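Local coordinates for IPT/TIG domain-containing protein BACOVA_02650 (Bacteroides ovatus, PDB 5E7H), which binds polysaccharide at the cell surface and probably mediates xyloglucan binding before its transport into the periplasm for degradation, at residues Cys166-Val171 with Ile248-Asp253; Ala180-Phe185 with Gln224-Arg229. All coordinates share one frame; numbering follows the deposited sequence.

Contact 1: Cys166-Val171 with Ile248-Asp253. With NA (sodium ion), chain I; FMT (formic acid), chain C; FMT (formic acid), chain D.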
loop_
_atom_site.group_PDB
_atom_site.type_symbol
_atom_site.label_atom_id
_atom_site.label_comp_id
_atom_site.label_asym_id
_atom_site.label_seq_id
_atom_site.Cartn_x
_atom_site.Cartn_y
_atom_site.Cartn_z
ATOM N N CYS A 166 1.457 -4.298 -1.868
ATOM C CA CYS A 166 1.183 -5.543 -2.580
ATOM C C CYS A 166 2.453 -6.049 -3.253
ATOM O O CYS A 166 3.230 -5.257 -3.793
ATOM C CB CYS A 166 0.100 -5.308 -3.598
ATOM S SG CYS A 166 -0.477 -6.792 -4.456
ATOM N N PHE A 167 2.671 -7.359 -3.203
ATOM C CA PHE A 167 3.764 -8.003 -3.917
ATOM C C PHE A 167 3.176 -9.052 -4.837
ATOM O O PHE A 167 2.494 -9.953 -4.372
ATOM C CB PHE A 167 4.754 -8.642 -2.930
ATOM C CG PHE A 167 5.921 -9.361 -3.590
ATOM C CD1 PHE A 167 5.738 -10.574 -4.250
ATOM C CD2 PHE A 167 7.204 -8.848 -3.494
ATOM C CE1 PHE A 167 6.822 -11.237 -4.852
ATOM C CE2 PHE A 167 8.289 -9.525 -4.078
ATOM C CZ PHE A 167 8.079 -10.713 -4.747
ATOM N N VAL A 168 3.440 -8.915 -6.133
ATOM C CA VAL A 168 3.009 -9.898 -7.129
ATOM C C VAL A 168 4.250 -10.602 -7.689
ATOM O O VAL A 168 5.158 -9.944 -8.220
ATOM C CB VAL A 168 2.225 -9.232 -8.271
ATOM C CG1 VAL A 168 1.902 -10.258 -9.388
ATOM C CG2 VAL A 168 0.960 -8.544 -7.736
ATOM N N LYS A 169 4.324 -11.928 -7.575
ATOM C CA LYS A 169 5.502 -12.657 -8.053
ATOM C C LYS A 169 5.650 -12.574 -9.569
ATOM O O LYS A 169 6.765 -12.318 -10.083
ATOM C CB LYS A 169 5.444 -14.127 -7.620
ATOM C CG LYS A 169 6.666 -14.967 -8.026
ATOM C CD LYS A 169 7.856 -14.613 -7.170
ATOM C CE LYS A 169 9.103 -15.385 -7.588
ATOM N NZ LYS A 169 8.976 -16.822 -7.258
ATOM N N GLU A 170 4.556 -12.858 -10.285
ATOM C CA GLU A 170 4.535 -12.893 -11.754
ATOM C C GLU A 170 3.184 -12.425 -12.221
ATOM O O GLU A 170 2.180 -12.644 -11.535
ATOM C CB GLU A 170 4.775 -14.311 -12.310
ATOM C CG GLU A 170 5.883 -15.130 -11.678
ATOM C CD GLU A 170 7.252 -14.865 -12.281
ATOM O OE1 GLU A 170 7.383 -13.921 -13.093
ATOM O OE2 GLU A 170 8.198 -15.612 -11.943
ATOM N N VAL A 171 3.128 -11.814 -13.401
ATOM C CA VAL A 171 1.841 -11.425 -13.936
ATOM C C VAL A 171 1.033 -12.679 -14.241
ATOM O O VAL A 171 1.588 -13.765 -14.497
ATOM C CB VAL A 171 1.968 -10.556 -15.201
ATOM C CG1 VAL A 171 2.607 -9.204 -14.842
ATOM C CG2 VAL A 171 2.744 -11.272 -16.258
ATOM N N ILE A 248 -0.872 -18.206 -9.011
ATOM C CA ILE A 248 -0.483 -16.846 -8.660
ATOM C C ILE A 248 0.194 -16.855 -7.298
ATOM O O ILE A 248 0.109 -17.830 -6.558
ATOM C CB ILE A 248 -1.689 -15.874 -8.668
ATOM C CG1 ILE A 248 -2.601 -16.070 -7.436
ATOM C CG2 ILE A 248 -2.488 -16.030 -9.980
ATOM C CD1 ILE A 248 -3.755 -15.067 -7.320
ATOM N N GLU A 249 0.892 -15.768 -6.985
ATOM C CA GLU A 249 1.534 -15.609 -5.685
ATOM C C GLU A 249 1.516 -14.127 -5.368
ATOM O O GLU A 249 2.302 -13.356 -5.938
ATOM C CB GLU A 249 2.950 -16.186 -5.693
ATOM C CG GLU A 249 3.621 -16.117 -4.353
ATOM C CD GLU A 249 5.029 -16.678 -4.343
ATOM O OE1 GLU A 249 5.531 -17.139 -5.404
ATOM O OE2 GLU A 249 5.626 -16.664 -3.254
ATOM N N VAL A 250 0.588 -13.730 -4.499
ATOM C CA VAL A 250 0.331 -12.314 -4.222
ATOM C C VAL A 250 0.298 -12.106 -2.722
ATOM O O VAL A 250 -0.346 -12.876 -2.000
ATOM C CB VAL A 250 -0.993 -11.847 -4.845
ATOM C CG1 VAL A 250 -1.220 -10.353 -4.616
ATOM C CG2 VAL A 250 -1.012 -12.172 -6.342
ATOM N N TYR A 251 0.995 -11.076 -2.245
ATOM C CA TYR A 251 1.009 -10.742 -0.816
ATOM C C TYR A 251 0.486 -9.335 -0.611
ATOM O O TYR A 251 0.654 -8.481 -1.484
ATOM C CB TYR A 251 2.432 -10.855 -0.214
ATOM C CG TYR A 251 3.013 -12.244 -0.406
ATOM C CD1 TYR A 251 2.700 -13.275 0.465
ATOM C CD2 TYR A 251 3.792 -12.540 -1.515
ATOM C CE1 TYR A 251 3.173 -14.553 0.257
ATOM C CE2 TYR A 251 4.278 -13.815 -1.727
ATOM C CZ TYR A 251 3.954 -14.823 -0.839
ATOM O OH TYR A 251 4.400 -16.115 -1.021
ATOM N N PHE A 252 -0.150 -9.122 0.541
ATOM C CA PHE A 252 -0.731 -7.824 0.923
ATOM C C PHE A 252 -0.340 -7.436 2.338
ATOM O O PHE A 252 -0.242 -8.291 3.214
ATOM C CB PHE A 252 -2.271 -7.855 0.887
ATOM C CG PHE A 252 -2.892 -8.257 -0.425
ATOM C CD1 PHE A 252 -3.035 -9.591 -0.779
ATOM C CD2 PHE A 252 -3.383 -7.297 -1.282
ATOM C CE1 PHE A 252 -3.628 -9.936 -1.988
ATOM C CE2 PHE A 252 -3.983 -7.653 -2.478
ATOM C CZ PHE A 252 -4.106 -8.977 -2.814
ATOM N N ASP A 253 -0.164 -6.139 2.590
ATOM C CA ASP A 253 0.033 -5.676 3.971
ATOM C C ASP A 253 -0.364 -4.214 4.115
ATOM O O ASP A 253 -0.487 -3.475 3.136
ATOM C CB ASP A 253 1.493 -5.865 4.392
ATOM C CG ASP A 253 1.686 -6.019 5.881
ATOM O OD1 ASP A 253 0.741 -5.955 6.682
ATOM O OD2 ASP A 253 2.860 -6.222 6.279
HETATM NA NA NA I . 2.361 -6.530 8.691
HETATM C C FMT C . 11.100 -17.843 -4.413
HETATM O O1 FMT C . 12.116 -17.419 -5.019
HETATM O O2 FMT C . 10.176 -17.037 -4.133
HETATM C C FMT D . 12.384 -18.158 -8.913
HETATM O O1 FMT D . 12.073 -18.090 -7.694
HETATM O O2 FMT D . 11.564 -18.637 -9.744
HETATM O O HOH W 1 7.944 -18.135 -5.252
HETATM O O HOH W 2 1.980 -14.396 -9.348
HETATM O O HOH W 3 3.003 -4.009 9.009
#

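Contact 2: Ala180-Phe185 with Gln224-Arg229. With NA (sodium ion), chain J; FMT (formic acid), chain B.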
loop_
_atom_site.group_PDB
_atom_site.type_symbol
_atom_site.label_atom_id
_atom_site.label_comp_id
_atom_site.label_asym_id
_atom_site.label_seq_id
_atom_site.Cartn_x
_atom_site.Cartn_y
_atom_site.Cartn_z
ATOM N N ALA A 180 -14.039 -5.803 -0.219
ATOM C CA ALA A 180 -15.349 -5.422 0.313
ATOM C C ALA A 180 -15.169 -4.937 1.742
ATOM O O ALA A 180 -14.270 -5.394 2.447
ATOM C CB ALA A 180 -16.307 -6.579 0.270
ATOM N N MET A 181 -16.026 -4.013 2.168
ATOM C CA MET A 181 -16.053 -3.551 3.548
ATOM C C MET A 181 -17.482 -3.550 4.097
ATOM O O MET A 181 -18.450 -3.308 3.367
ATOM C CB MET A 181 -15.467 -2.149 3.655
ATOM C CG MET A 181 -13.983 -2.070 3.408
ATOM S SD MET A 181 -13.466 -0.351 3.429
ATOM C CE MET A 181 -11.724 -0.572 3.139
ATOM N N CYS A 182 -17.592 -3.808 5.394
ATOM C CA CYS A 182 -18.858 -3.722 6.145
ATOM C C CYS A 182 -19.963 -4.624 5.604
ATOM O O CYS A 182 -21.158 -4.336 5.761
ATOM C CB CYS A 182 -19.374 -2.292 6.178
ATOM S SG CYS A 182 -18.191 -1.109 6.839
ATOM N N GLU A 183 -19.555 -5.716 4.976
ATOM C CA GLU A 183 -20.458 -6.669 4.341
ATOM C C GLU A 183 -21.386 -5.998 3.331
ATOM O O GLU A 183 -22.458 -6.520 3.020
ATOM C CB GLU A 183 -21.270 -7.444 5.398
ATOM C CG GLU A 183 -20.385 -8.391 6.193
ATOM C CD GLU A 183 -21.154 -9.440 6.961
ATOM O OE1 GLU A 183 -22.329 -9.700 6.624
ATOM O OE2 GLU A 183 -20.571 -10.008 7.908
ATOM N N ASN A 184 -20.960 -4.865 2.779
ATOM C CA ASN A 184 -21.739 -4.221 1.727
ATOM C C ASN A 184 -21.202 -4.662 0.382
ATOM O O ASN A 184 -20.440 -3.967 -0.267
ATOM C CB ASN A 184 -21.718 -2.696 1.847
ATOM C CG ASN A 184 -22.664 -2.042 0.856
ATOM O OD1 ASN A 184 -23.340 -2.737 0.097
ATOM N ND2 ASN A 184 -22.748 -0.718 0.875
ATOM N N PHE A 185 -21.597 -5.851 -0.053
ATOM C CA PHE A 185 -20.995 -6.400 -1.261
ATOM C C PHE A 185 -21.480 -5.697 -2.540
ATOM O O PHE A 185 -20.783 -5.717 -3.565
ATOM C CB PHE A 185 -21.250 -7.904 -1.318
ATOM C CG PHE A 185 -20.534 -8.648 -0.230
ATOM C CD1 PHE A 185 -19.184 -8.916 -0.329
ATOM C CD2 PHE A 185 -21.214 -9.031 0.917
ATOM C CE1 PHE A 185 -18.523 -9.591 0.694
ATOM C CE2 PHE A 185 -20.557 -9.688 1.937
ATOM C CZ PHE A 185 -19.220 -9.964 1.830
ATOM N N GLN A 224 -18.287 9.342 8.669
ATOM C CA GLN A 224 -19.167 8.989 9.793
ATOM C C GLN A 224 -20.283 8.044 9.357
ATOM O O GLN A 224 -20.678 7.136 10.101
ATOM C CB GLN A 224 -19.776 10.233 10.430
ATOM C CG GLN A 224 -20.580 9.926 11.716
ATOM C CD GLN A 224 -19.701 9.314 12.786
ATOM O OE1 GLN A 224 -19.103 10.018 13.594
ATOM N NE2 GLN A 224 -19.635 7.985 12.809
ATOM N N ASP A 225 -20.830 8.256 8.167
ATOM C CA ASP A 225 -21.889 7.364 7.685
ATOM C C ASP A 225 -21.370 5.928 7.516
ATOM O O ASP A 225 -22.053 4.937 7.839
ATOM C CB ASP A 225 -22.446 7.872 6.355
ATOM C CG ASP A 225 -23.134 9.213 6.479
ATOM O OD1 ASP A 225 -23.833 9.470 7.487
ATOM O OD2 ASP A 225 -22.959 10.024 5.548
ATOM N N PHE A 226 -20.155 5.803 6.988
ATOM C CA PHE A 226 -19.472 4.535 6.835
ATOM C C PHE A 226 -19.272 3.875 8.198
ATOM O O PHE A 226 -19.591 2.689 8.383
ATOM C CB PHE A 226 -18.145 4.788 6.099
ATOM C CG PHE A 226 -17.121 3.681 6.209
ATOM C CD1 PHE A 226 -17.262 2.505 5.495
ATOM C CD2 PHE A 226 -15.995 3.853 7.003
ATOM C CE1 PHE A 226 -16.277 1.494 5.589
ATOM C CE2 PHE A 226 -15.027 2.869 7.089
ATOM C CZ PHE A 226 -15.174 1.693 6.385
ATOM N N LEU A 227 -18.778 4.637 9.168
ATOM C CA LEU A 227 -18.549 4.082 10.505
ATOM C C LEU A 227 -19.869 3.609 11.119
ATOM O O LEU A 227 -19.892 2.606 11.838
ATOM C CB LEU A 227 -17.874 5.095 11.416
ATOM C CG LEU A 227 -16.424 5.466 11.055
ATOM C CD1 LEU A 227 -15.935 6.537 12.035
ATOM C CD2 LEU A 227 -15.487 4.280 11.036
ATOM N N ASN A 228 -20.953 4.319 10.829
ATOM C CA ASN A 228 -22.244 3.973 11.406
ATOM C C ASN A 228 -22.905 2.735 10.780
ATOM O O ASN A 228 -23.994 2.376 11.197
ATOM C CB ASN A 228 -23.181 5.192 11.336
ATOM C CG ASN A 228 -22.861 6.209 12.406
ATOM O OD1 ASN A 228 -22.124 5.916 13.334
ATOM N ND2 ASN A 228 -23.399 7.411 12.279
ATOM N N ARG A 229 -22.229 2.085 9.835
ATOM C CA ARG A 229 -22.662 0.756 9.391
ATOM C C ARG A 229 -22.410 -0.260 10.494
ATOM O O ARG A 229 -22.984 -1.352 10.471
ATOM C CB ARG A 229 -21.967 0.360 8.095
ATOM C CG ARG A 229 -22.396 1.262 6.948
ATOM C CD ARG A 229 -21.992 0.764 5.575
ATOM N NE ARG A 229 -22.962 -0.154 5.009
ATOM C CZ ARG A 229 -23.839 0.126 4.047
ATOM N NH1 ARG A 229 -23.925 1.324 3.465
ATOM N NH2 ARG A 229 -24.632 -0.832 3.651
HETATM NA NA NA J . -19.388 1.580 14.512
HETATM C C FMT B . -27.454 0.009 2.428
HETATM O O1 FMT B . -26.701 0.614 1.617
HETATM O O2 FMT B . -27.092 -1.112 2.887
HETATM O O HOH W 4 -23.199 -2.815 5.941
#

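Contact 1: Cys166-Val171 with Ile248-Asp253
Phe-167 and Tyr-251 form the hydrogen-bonded antiparallel pair at the middle of this strand pairing. Phe-167 N reaches Tyr-251 O at 2.9 Å, and Tyr-251 N returns a bond to Phe-167 O. Past the end of strand 160-168, Lys-169 N still donates to Glu-249 O, 3.0 Å away.

The apolar contacts divide between the two faces of the sheet. Phe-167 and Tyr-251 point the same way, side by side, with Phe-167 CD1 3.9 Å from Tyr-251 CD2 at the edge of the tyrosine ring. Trp-207 packs edge-to-face on Phe-167. On the opposite face, Cys-166 SG lies 3.6 Å from Val-250 CG1 and makes an oblique sulfur-aromatic contact with the ring of Phe-252.

At the Lys-169 end the contact turns polar. Glu-249, its CG anti to the backbone N (chi1 -177°) and its chain extended, receives the Tyr-251 hydroxyl on the anti lone pair of OE2, 2.6 Å from OH. Its OE1 comes close to CB, CG and CD of Lys-169, 3.6 Å from CG, and forms a long salt bridge of 3.9 Å with Lys-169 NZ that one water also spans.

At the other end of segment 248-253, Asp-253 binds sodium through both carboxylate oxygens, with Asn-92, Asn-119 and Thr-121 completing the protein ligands. Backbone bonds thus fix a buried apolar pair; at its partly exposed edge, hydroxyl and water hold Glu-249, lysine probably contributing only distantly.

Contact 2: Ala180-Phe185 with Gln224-Arg229
Cys-182 and Met-181 bring two sulfurs to the ring of Phe-226. Cys-182 SG is the nearer, 3.5 Å from Phe-226 CE1, and approaches the ring obliquely. Met-181 SD sits 4.0 Å from Phe-226 CZ in a more slanted Met-aromatic contact, 63° off the normal. Both sulfurs come close to CE1, the cysteine leaning toward CD1 and the methionine toward CZ. With SD anti to CA (chi2 175°), the extended Met-181 chain carries its sulfur to the ring.

Farther out, Arg-229 reaches to the turn. Its CD passes 4.1 Å from Cys-182 CB, and its guanidinium lies with one face under Asn-184 ND2, which stands 3.1 Å above the plane and is offset toward the rim. The amide and guanidinium planes are 19° apart. Asn-184 ND2 and Arg-229 NH2, 3.4 Å apart, are both donors and form no hydrogen bond. A water accepts from Arg-229 NE and donates to Cys-182 O, tying the arginine to the turn. NH1 has its main partner in Asp-220, through a salt bridge; a formate, probably from the crystallisation liquor, makes weak bonds at the guanidinium edge.

In the next shell, a type I' turn from Met-181 to Asn-184, closed by Asn-184 N to Met-181 O at 3.0 Å, presents Cys-182 and Asn-184. Trp-145 packs edge-to-face on Phe-226, while Leu-227 O and Asn-230 OD1 bind a sodium ion. Within the xyloglucan-binding domain, this is a tight beta turn leaving strand 176-181 and packing against the C-terminal end of the short helix 223-227.

Both contacts belong to the xyloglucan-binding domain, but to different sheets: contact 1 joins strands 160-168 and 246-259, whereas contact 2 sets the turn after strand 176-181 against the short helix 223-227. Strands 160-168 and 176-181 are consecutive in the chain, yet the contact centres lie 27 Å apart. Contact 1 is nearer the centre of the chain and rests on main-chain hydrogen bonds; contact 2, farther out, has none directly between its segments and relies on side chains and water. Sulfur meets an aromatic ring in each. Each supplies one ligand residue to a separate sodium site: Asp-253 through its carboxylate in contact 1, Leu-227 through its carbonyl in contact 2.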